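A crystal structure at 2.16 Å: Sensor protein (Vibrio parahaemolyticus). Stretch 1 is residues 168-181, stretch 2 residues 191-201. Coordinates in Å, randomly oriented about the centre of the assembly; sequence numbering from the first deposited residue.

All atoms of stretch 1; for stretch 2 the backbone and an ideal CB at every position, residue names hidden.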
ATOM      1  N   LEU A 168     -11.394  15.062 -26.833  1.00 22.18           N
ATOM      2  CA  LEU A 168     -11.693  15.441 -25.479  1.00 21.78           C
ATOM      3  C   LEU A 168     -11.995  14.226 -24.580  1.00 22.57           C
ATOM      4  O   LEU A 168     -11.542  14.189 -23.400  1.00 22.22           O
ATOM      5  CB  LEU A 168     -12.919  16.347 -25.274  1.00 23.37           C
ATOM      6  CG  LEU A 168     -12.552  17.705 -25.745  1.00 28.36           C
ATOM      7  CD1 LEU A 168     -13.920  18.675 -25.808  1.00 25.80           C
ATOM      8  CD2 LEU A 168     -11.447  18.300 -24.718  1.00 26.54           C
ATOM      9  N   LEU A 169     -12.742  13.265 -25.099  1.00 22.65           N
ATOM     10  CA  LEU A 169     -13.067  12.095 -24.296  1.00 24.99           C
ATOM     11  C   LEU A 169     -11.762  11.262 -23.894  1.00 23.10           C
ATOM     12  O   LEU A 169     -11.667  10.744 -22.802  1.00 20.91           O
ATOM     13  CB  LEU A 169     -14.299  11.259 -24.934  1.00 26.08           C
ATOM     14  CG  LEU A 169     -14.879  10.056 -24.020  1.00 31.89           C
ATOM     15  CD1 LEU A 169     -15.476  10.442 -22.471  1.00 32.21           C
ATOM     16  CD2 LEU A 169     -16.011   9.125 -24.744  1.00 31.66           C
ATOM     17  N   ALA A 170     -10.784  11.174 -24.790  1.00 22.38           N
ATOM     18  CA  ALA A 170      -9.546  10.433 -24.482  1.00 21.12           C
ATOM     19  C   ALA A 170      -8.854  11.300 -23.364  1.00 20.99           C
ATOM     20  O   ALA A 170      -8.368  10.752 -22.438  1.00 18.35           O
ATOM     21  CB  ALA A 170      -8.592  10.352 -25.803  1.00 20.08           C
ATOM     22  N   PHE A 171      -8.938  12.673 -23.386  1.00 19.54           N
ATOM     23  CA  PHE A 171      -8.257  13.370 -22.324  1.00 19.74           C
ATOM     24  C   PHE A 171      -9.026  13.174 -20.977  1.00 19.99           C
ATOM     25  O   PHE A 171      -8.354  13.075 -19.891  1.00 19.81           O
ATOM     26  CB  PHE A 171      -8.145  14.894 -22.626  1.00 18.99           C
ATOM     27  CG  PHE A 171      -7.078  15.242 -23.659  1.00 20.53           C
ATOM     28  CD1 PHE A 171      -6.154  14.243 -24.055  1.00 22.72           C
ATOM     29  CD2 PHE A 171      -6.944  16.546 -24.164  1.00 21.71           C
ATOM     30  CE1 PHE A 171      -5.068  14.506 -24.986  1.00 21.37           C
ATOM     31  CE2 PHE A 171      -5.936  16.898 -25.028  1.00 19.99           C
ATOM     32  CZ  PHE A 171      -4.965  15.896 -25.484  1.00 22.93           C
ATOM     33  N   LYS A 172     -10.356  13.138 -21.027  1.00 18.07           N
ATOM     34  CA  LYS A 172     -11.042  12.998 -19.790  1.00 20.68           C
ATOM     35  C   LYS A 172     -10.764  11.533 -19.220  1.00 19.90           C
ATOM     36  O   LYS A 172     -10.659  11.367 -18.022  1.00 19.49           O
ATOM     37  CB  LYS A 172     -12.633  13.085 -19.845  1.00 20.07           C
ATOM     38  CG  LYS A 172     -13.084  13.044 -18.196  1.00 26.76           C
ATOM     39  CD  LYS A 172     -11.857  12.941 -16.771  1.00 26.81           C
ATOM     40  CE  LYS A 172     -11.988  13.258 -15.106  1.00 26.49           C
ATOM     41  NZ  LYS A 172     -10.792  13.131 -13.651  1.00 22.75           N
ATOM     42  N   MET A 173     -10.674  10.519 -20.059  1.00 18.04           N
ATOM     43  CA  MET A 173     -10.435   9.126 -19.439  1.00 22.53           C
ATOM     44  C   MET A 173      -8.967   9.135 -18.800  1.00 22.06           C
ATOM     45  O   MET A 173      -8.728   8.560 -17.768  1.00 20.87           O
ATOM     46  CB  MET A 173     -10.530   8.112 -20.553  1.00 23.55           C
ATOM     47  CG  MET A 173     -12.153   7.972 -20.798  1.00 31.30           C
ATOM     48  SD  MET A 173     -12.385   6.874 -22.241  1.00 39.64           S
ATOM     49  CE  MET A 173     -11.668   5.458 -21.754  1.00 34.90           C
ATOM     50  N   LEU A 174      -8.005   9.830 -19.422  1.00 21.92           N
ATOM     51  CA  LEU A 174      -6.668   9.872 -18.826  1.00 21.82           C
ATOM     52  C   LEU A 174      -6.693  10.713 -17.501  1.00 20.89           C
ATOM     53  O   LEU A 174      -6.047  10.377 -16.500  1.00 20.35           O
ATOM     54  CB  LEU A 174      -5.748  10.566 -19.788  1.00 23.80           C
ATOM     55  CG  LEU A 174      -4.318  10.170 -19.803  1.00 27.06           C
ATOM     56  CD1 LEU A 174      -3.451  11.359 -20.232  1.00 27.68           C
ATOM     57  CD2 LEU A 174      -3.711   9.339 -18.551  1.00 26.70           C
ATOM     58  N   ASN A 175      -7.461  11.768 -17.433  1.00 18.40           N
ATOM     59  CA  ASN A 175      -7.543  12.533 -16.175  1.00 17.19           C
ATOM     60  C   ASN A 175      -8.164  11.594 -15.122  1.00 16.60           C
ATOM     61  O   ASN A 175      -7.726  11.670 -13.954  1.00 17.00           O
ATOM     62  CB  ASN A 175      -8.524  13.839 -16.312  1.00 16.72           C
ATOM     63  CG  ASN A 175      -7.854  14.997 -17.158  1.00 18.42           C
ATOM     64  OD1 ASN A 175      -6.615  15.024 -17.357  1.00 17.52           O
ATOM     65  ND2 ASN A 175      -8.659  15.915 -17.650  1.00 12.44           N
ATOM     66  N   GLN A 176      -9.163  10.783 -15.474  1.00 15.78           N
ATOM     67  CA  GLN A 176      -9.801   9.827 -14.500  1.00 19.11           C
ATOM     68  C   GLN A 176      -8.751   8.858 -13.918  1.00 19.22           C
ATOM     69  O   GLN A 176      -8.694   8.660 -12.723  1.00 19.04           O
ATOM     70  CB  GLN A 176     -10.912   8.894 -15.169  1.00 17.36           C
ATOM     71  CG  GLN A 176     -12.129   9.823 -15.527  1.00 23.94           C
ATOM     72  CD  GLN A 176     -13.124   9.019 -16.300  1.00 24.92           C
ATOM     73  OE1 GLN A 176     -12.807   8.265 -17.249  1.00 26.57           O
ATOM     74  NE2 GLN A 176     -14.326   9.088 -15.841  1.00 27.33           N
ATOM     75  N   ILE A 177      -7.925   8.251 -14.796  1.00 19.83           N
ATOM     76  CA  ILE A 177      -6.918   7.310 -14.327  1.00 20.76           C
ATOM     77  C   ILE A 177      -5.906   8.106 -13.449  1.00 21.11           C
ATOM     78  O   ILE A 177      -5.636   7.606 -12.385  1.00 20.92           O
ATOM     79  CB  ILE A 177      -6.187   6.754 -15.513  1.00 22.06           C
ATOM     80  CG1 ILE A 177      -7.184   5.767 -16.178  1.00 26.59           C
ATOM     81  CG2 ILE A 177      -5.101   5.768 -14.962  1.00 25.25           C
ATOM     82  CD1 ILE A 177      -6.371   5.095 -17.487  1.00 31.19           C
ATOM     83  N   GLU A 178      -5.378   9.326 -13.833  1.00 18.95           N
ATOM     84  CA  GLU A 178      -4.432  10.067 -12.969  1.00 20.36           C
ATOM     85  C   GLU A 178      -5.134  10.377 -11.642  1.00 22.50           C
ATOM     86  O   GLU A 178      -4.493  10.304 -10.552  1.00 23.46           O
ATOM     87  CB  GLU A 178      -4.023  11.495 -13.632  1.00 20.85           C
ATOM     88  CG  GLU A 178      -3.277  11.139 -14.953  1.00 24.94           C
ATOM     89  CD  GLU A 178      -1.813  10.760 -14.771  1.00 27.65           C
ATOM     90  OE1 GLU A 178      -1.369  10.682 -13.613  1.00 24.63           O
ATOM     91  OE2 GLU A 178      -1.146  10.565 -15.825  1.00 30.84           O
ATOM     92  N   GLU A 179      -6.465  10.700 -11.650  1.00 21.81           N
ATOM     93  CA  GLU A 179      -7.061  11.083 -10.381  1.00 21.04           C
ATOM     94  C   GLU A 179      -7.204   9.788  -9.449  1.00 22.39           C
ATOM     95  O   GLU A 179      -6.987   9.837  -8.212  1.00 22.12           O
ATOM     96  CB  GLU A 179      -8.497  11.561 -10.643  1.00 22.93           C
ATOM     97  CG  GLU A 179      -9.086  11.717  -9.300  1.00 28.21           C
ATOM     98  CD  GLU A 179     -10.402  12.411  -9.270  1.00 34.98           C
ATOM     99  OE1 GLU A 179     -11.192  12.152 -10.198  1.00 35.10           O
ATOM    100  OE2 GLU A 179     -10.711  13.185  -8.233  1.00 41.14           O
ATOM    101  N   ALA A 180      -7.715   8.680 -10.057  1.00 20.99           N
ATOM    102  CA  ALA A 180      -7.943   7.458  -9.369  1.00 21.79           C
ATOM    103  C   ALA A 180      -6.679   6.974  -8.585  1.00 20.49           C
ATOM    104  O   ALA A 180      -6.871   6.624  -7.429  1.00 20.89           O
ATOM    105  CB  ALA A 180      -8.426   6.304 -10.271  1.00 19.64           C
ATOM    106  N   ARG A 181      -5.413   7.134  -9.061  1.00 21.37           N
ATOM    107  CA  ARG A 181      -4.363   6.522  -8.283  1.00 20.79           C
ATOM    108  C   ARG A 181      -3.986   7.408  -7.139  1.00 22.77           C
ATOM    109  O   ARG A 181      -3.051   7.071  -6.384  1.00 18.67           O
ATOM    110  CB  ARG A 181      -3.216   6.255  -9.189  1.00 23.09           C
ATOM    111  CG  ARG A 181      -2.696   7.567  -9.517  1.00 24.31           C
ATOM    112  CD  ARG A 181      -2.043   7.669 -10.818  1.00 29.33           C
ATOM    113  NE  ARG A 181      -0.654   7.388 -10.770  1.00 25.99           N
ATOM    114  CZ  ARG A 181       0.351   7.842 -11.485  1.00 25.15           C
ATOM    115  NH1 ARG A 181       0.444   8.738 -12.416  1.00 27.02           N
ATOM    116  NH2 ARG A 181       1.381   6.903 -11.600  1.00 26.46           N
ATOM    117  N   UNK A 191     -16.404   4.533  -7.817  1.00 30.79           N
ATOM    118  CA  UNK A 191     -17.160   5.391  -8.702  1.00 33.18           C
ATOM    119  C   UNK A 191     -16.341   5.788  -9.988  1.00 31.49           C
ATOM    120  O   UNK A 191     -16.868   5.850 -11.124  1.00 30.72           O
ATOM    121  CB  UNK A 191     -17.590   6.641  -7.932  1.00 33.18           C
ATOM    122  N   UNK A 192     -15.010   6.010  -9.796  1.00 28.74           N
ATOM    123  CA  UNK A 192     -14.172   6.412 -10.959  1.00 27.07           C
ATOM    124  C   UNK A 192     -14.032   5.251 -11.778  1.00 25.29           C
ATOM    125  O   UNK A 192     -14.126   5.310 -12.974  1.00 25.87           O
ATOM    126  CB  UNK A 192     -12.796   6.962 -10.578  1.00 27.07           C
ATOM    127  N   UNK A 193     -13.948   4.082 -11.147  1.00 24.10           N
ATOM    128  CA  UNK A 193     -13.879   2.888 -11.998  1.00 23.84           C
ATOM    129  C   UNK A 193     -15.129   2.731 -12.916  1.00 25.40           C
ATOM    130  O   UNK A 193     -15.042   2.253 -14.072  1.00 24.28           O
ATOM    131  CB  UNK A 193     -13.726   1.647 -11.116  1.00 23.84           C
ATOM    132  N   UNK A 194     -16.345   2.955 -12.362  1.00 27.44           N
ATOM    133  CA  UNK A 194     -17.492   2.592 -13.265  1.00 28.42           C
ATOM    134  C   UNK A 194     -17.646   3.831 -14.243  1.00 27.40           C
ATOM    135  O   UNK A 194     -17.965   3.692 -15.415  1.00 26.33           O
ATOM    136  CB  UNK A 194     -18.775   2.319 -12.477  1.00 28.42           C
ATOM    137  N   UNK A 195     -17.306   4.995 -13.749  1.00 27.71           N
ATOM    138  CA  UNK A 195     -17.294   6.132 -14.645  1.00 29.60           C
ATOM    139  C   UNK A 195     -16.260   5.944 -15.864  1.00 31.46           C
ATOM    140  O   UNK A 195     -16.547   6.253 -17.034  1.00 33.45           O
ATOM    141  CB  UNK A 195     -16.949   7.379 -13.829  1.00 29.60           C
ATOM    142  N   UNK A 196     -15.125   5.311 -15.654  1.00 29.84           N
ATOM    143  CA  UNK A 196     -14.105   5.228 -16.698  1.00 27.59           C
ATOM    144  C   UNK A 196     -14.642   4.188 -17.549  1.00 27.80           C
ATOM    145  O   UNK A 196     -14.493   4.218 -18.799  1.00 26.38           O
ATOM    146  CB  UNK A 196     -12.690   4.921 -16.203  1.00 27.59           C
ATOM    147  N   UNK A 197     -15.286   3.167 -16.930  1.00 28.43           N
ATOM    148  CA  UNK A 197     -15.796   2.099 -17.831  1.00 28.61           C
ATOM    149  C   UNK A 197     -16.960   2.617 -18.795  1.00 28.39           C
ATOM    150  O   UNK A 197     -17.093   2.165 -19.940  1.00 27.17           O
ATOM    151  CB  UNK A 197     -16.307   0.936 -16.979  1.00 28.61           C
ATOM    152  N   UNK A 198     -17.813   3.474 -18.292  1.00 29.62           N
ATOM    153  CA  UNK A 198     -18.983   3.997 -19.112  1.00 32.19           C
ATOM    154  C   UNK A 198     -18.320   4.875 -20.263  1.00 33.24           C
ATOM    155  O   UNK A 198     -18.639   4.704 -21.432  1.00 35.60           O
ATOM    156  CB  UNK A 198     -19.954   4.818 -18.261  1.00 32.19           C
ATOM    157  N   UNK A 199     -17.276   5.648 -19.943  1.00 32.25           N
ATOM    158  CA  UNK A 199     -16.581   6.473 -20.972  1.00 31.32           C
ATOM    159  C   UNK A 199     -15.985   5.657 -22.015  1.00 30.91           C
ATOM    160  O   UNK A 199     -16.031   5.997 -23.179  1.00 30.85           O
ATOM    161  CB  UNK A 199     -15.484   7.344 -20.357  1.00 31.32           C
ATOM    162  N   UNK A 200     -15.364   4.548 -21.627  1.00 29.82           N
ATOM    163  CA  UNK A 200     -14.822   3.652 -22.589  1.00 28.82           C
ATOM    164  C   UNK A 200     -15.919   3.096 -23.594  1.00 30.29           C
ATOM    165  O   UNK A 200     -15.673   2.898 -24.784  1.00 27.67           O
ATOM    166  CB  UNK A 200     -14.132   2.509 -21.842  1.00 28.82           C
ATOM    167  N   UNK A 201     -17.099   2.757 -23.037  1.00 31.99           N
ATOM    168  CA  UNK A 201     -18.264   2.274 -23.828  1.00 33.40           C
ATOM    169  C   UNK A 201     -18.688   3.462 -24.825  1.00 31.58           C
ATOM    170  O   UNK A 201     -18.792   3.214 -26.024  1.00 32.46           O
ATOM    171  CB  UNK A 201     -19.415   1.877 -22.901  1.00 33.40           C
TER

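Both stretches are helical and run nearly antiparallel, with an angle of 161° between their directions and axes 10.0 Å apart at closest approach. Stretch 2 therefore meets stretch 1 in reverse order, from Ala180 back to Leu169.

Position 191 has helical backbone angles, and nothing of stretch 1 lies near its ideal CB. Many side chains would suit it. It is Gln191, which makes no contact here.

Position 192 points toward stretch 1. Its ideal CB is 4.4 Å from Ala180 CB. The small alanine leaves room, so a medium or large apolar side chain fits well. The residue is Ile192. Its CG2 lies 4.1 Å from Ala180 CB and 3.8 Å from Gln176 CB. Its CD1 reaches to 3.1 Å from Glu179 OE1, a close approach.

Stretch 1 offers positions 193 and 194 nothing to hold. The first points away and the second is out of reach, so polar or apolar residues would both do. They are Gln193 and Thr194.

Position 195 points toward stretch 1, but its ideal CB is already 3.7 Å from Gln176 NE2. A small side chain suits this spot. Ala195 occupies it and forms part of the hole that takes the Gln176 side chain.

Position 196 points sideways, with its ideal CB 3.5 Å from Gln176 OE1. Met173 and Ile177 offer an apolar surface beyond, so a long apolar or aromatic side chain could reach it. The residue is Phe196, with chi1 in the t well. Its ring turns back to stretch 1. Met173 CE sits over one face of the Phe196 ring, 4.2 Å from its centroid, in a CH-pi contact. Ile177 CG1 packs 3.4 Å from Phe196 CE1.

Position 197 points away and 198 is out of reach. Stretch 1 sets no limit on either, so many side chains would do. They are Glu197 and Asn198.

Position 199 points toward stretch 1. Its ideal CB is tight against Met173 CG, at 3.4 Å, and 4.2 Å from Gln176 OE1, a possible acceptor. A compact side chain with a donor fits best, although a small apolar one is conceivable. Asn199 is found. Its ND2 donates a hydrogen bond to Gln176 OE1 at 3.1 Å, and its CG lies 3.5 Å from Leu169 CD1.

Position 200 points sideways, with its ideal CB 3.8 Å from Met173 CE. An apolar side chain suits this methyl group. Leu200 places CD1 3.5 Å from Met173 CE.

Position 201 points away, leaving the choice open. Lys201 instead bonds within its own helix, NZ to Asn198 OD1 at 2.8 Å.

Stretch 2, residues 191-201: QIQTAFENNLK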
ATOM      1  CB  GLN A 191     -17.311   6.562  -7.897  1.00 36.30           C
ATOM      2  CG  GLN A 191     -18.487   7.229  -8.120  1.00 45.90           C
ATOM      3  CD  GLN A 191     -18.630   8.080  -6.870  1.00 51.70           C
ATOM      4  OE1 GLN A 191     -19.115   7.548  -5.815  1.00 53.20           O
ATOM      5  NE2 GLN A 191     -18.078   9.383  -6.917  1.00 53.12           N
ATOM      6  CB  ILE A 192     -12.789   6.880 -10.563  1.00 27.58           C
ATOM      7  CG1 ILE A 192     -13.022   8.210  -9.962  1.00 28.98           C
ATOM      8  CG2 ILE A 192     -12.023   7.276 -11.872  1.00 27.56           C
ATOM      9  CD1 ILE A 192     -11.748   9.073 -10.087  1.00 33.42           C
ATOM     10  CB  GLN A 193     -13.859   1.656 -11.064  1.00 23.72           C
ATOM     11  CG  GLN A 193     -13.906   0.302 -11.721  1.00 25.34           C
ATOM     12  CD  GLN A 193     -13.767  -0.871 -10.605  1.00 29.13           C
ATOM     13  OE1 GLN A 193     -14.196  -0.744  -9.416  1.00 29.80           O
ATOM     14  NE2 GLN A 193     -13.198  -2.000 -11.021  1.00 30.58           N
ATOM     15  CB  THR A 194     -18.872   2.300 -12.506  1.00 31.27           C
ATOM     16  OG1 THR A 194     -19.461   3.563 -12.169  1.00 36.52           O
ATOM     17  CG2 THR A 194     -18.732   1.593 -11.301  1.00 29.39           C
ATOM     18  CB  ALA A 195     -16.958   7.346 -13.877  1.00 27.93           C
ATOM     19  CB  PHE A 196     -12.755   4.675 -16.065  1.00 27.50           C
ATOM     20  CG  PHE A 196     -11.695   4.300 -17.077  1.00 25.62           C
ATOM     21  CD1 PHE A 196     -10.650   5.218 -17.375  1.00 26.66           C
ATOM     22  CD2 PHE A 196     -11.698   3.085 -17.676  1.00 26.19           C
ATOM     23  CE1 PHE A 196      -9.648   4.882 -18.283  1.00 25.96           C
ATOM     24  CE2 PHE A 196     -10.694   2.717 -18.593  1.00 25.25           C
ATOM     25  CZ  PHE A 196      -9.670   3.601 -18.920  1.00 26.30           C
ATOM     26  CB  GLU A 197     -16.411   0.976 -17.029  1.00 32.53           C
ATOM     27  CG  GLU A 197     -17.022  -0.075 -17.951  1.00 38.95           C
ATOM     28  CD  GLU A 197     -17.504  -1.343 -17.141  1.00 43.23           C
ATOM     29  OE1 GLU A 197     -18.094  -1.248 -15.996  1.00 45.47           O
ATOM     30  OE2 GLU A 197     -17.250  -2.474 -17.643  1.00 46.57           O
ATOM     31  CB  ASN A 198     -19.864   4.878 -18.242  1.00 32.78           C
ATOM     32  CG  ASN A 198     -20.674   4.062 -17.129  1.00 34.95           C
ATOM     33  OD1 ASN A 198     -20.971   2.789 -17.277  1.00 37.08           O
ATOM     34  ND2 ASN A 198     -21.062   4.801 -16.003  1.00 35.91           N
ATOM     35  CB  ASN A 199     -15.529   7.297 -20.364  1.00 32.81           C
ATOM     36  CG  ASN A 199     -16.089   8.375 -19.707  1.00 37.38           C
ATOM     37  OD1 ASN A 199     -17.252   8.611 -19.996  1.00 41.62           O
ATOM     38  ND2 ASN A 199     -15.379   9.117 -18.775  1.00 38.61           N
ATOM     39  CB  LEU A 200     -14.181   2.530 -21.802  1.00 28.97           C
ATOM     40  CG  LEU A 200     -13.523   1.699 -22.821  1.00 29.70           C
ATOM     41  CD1 LEU A 200     -12.123   2.300 -23.240  1.00 31.30           C
ATOM     42  CD2 LEU A 200     -13.261   0.411 -22.193  1.00 32.43           C
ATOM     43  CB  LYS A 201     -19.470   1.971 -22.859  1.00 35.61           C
ATOM     44  CG  LYS A 201     -19.192   0.713 -21.860  1.00 40.76           C
ATOM     45  CD  LYS A 201     -20.598   0.071 -21.181  1.00 43.06           C
ATOM     46  CE  LYS A 201     -20.461  -0.544 -19.711  1.00 43.96           C
ATOM     47  NZ  LYS A 201     -21.231   0.358 -18.670  1.00 44.62           N
TER
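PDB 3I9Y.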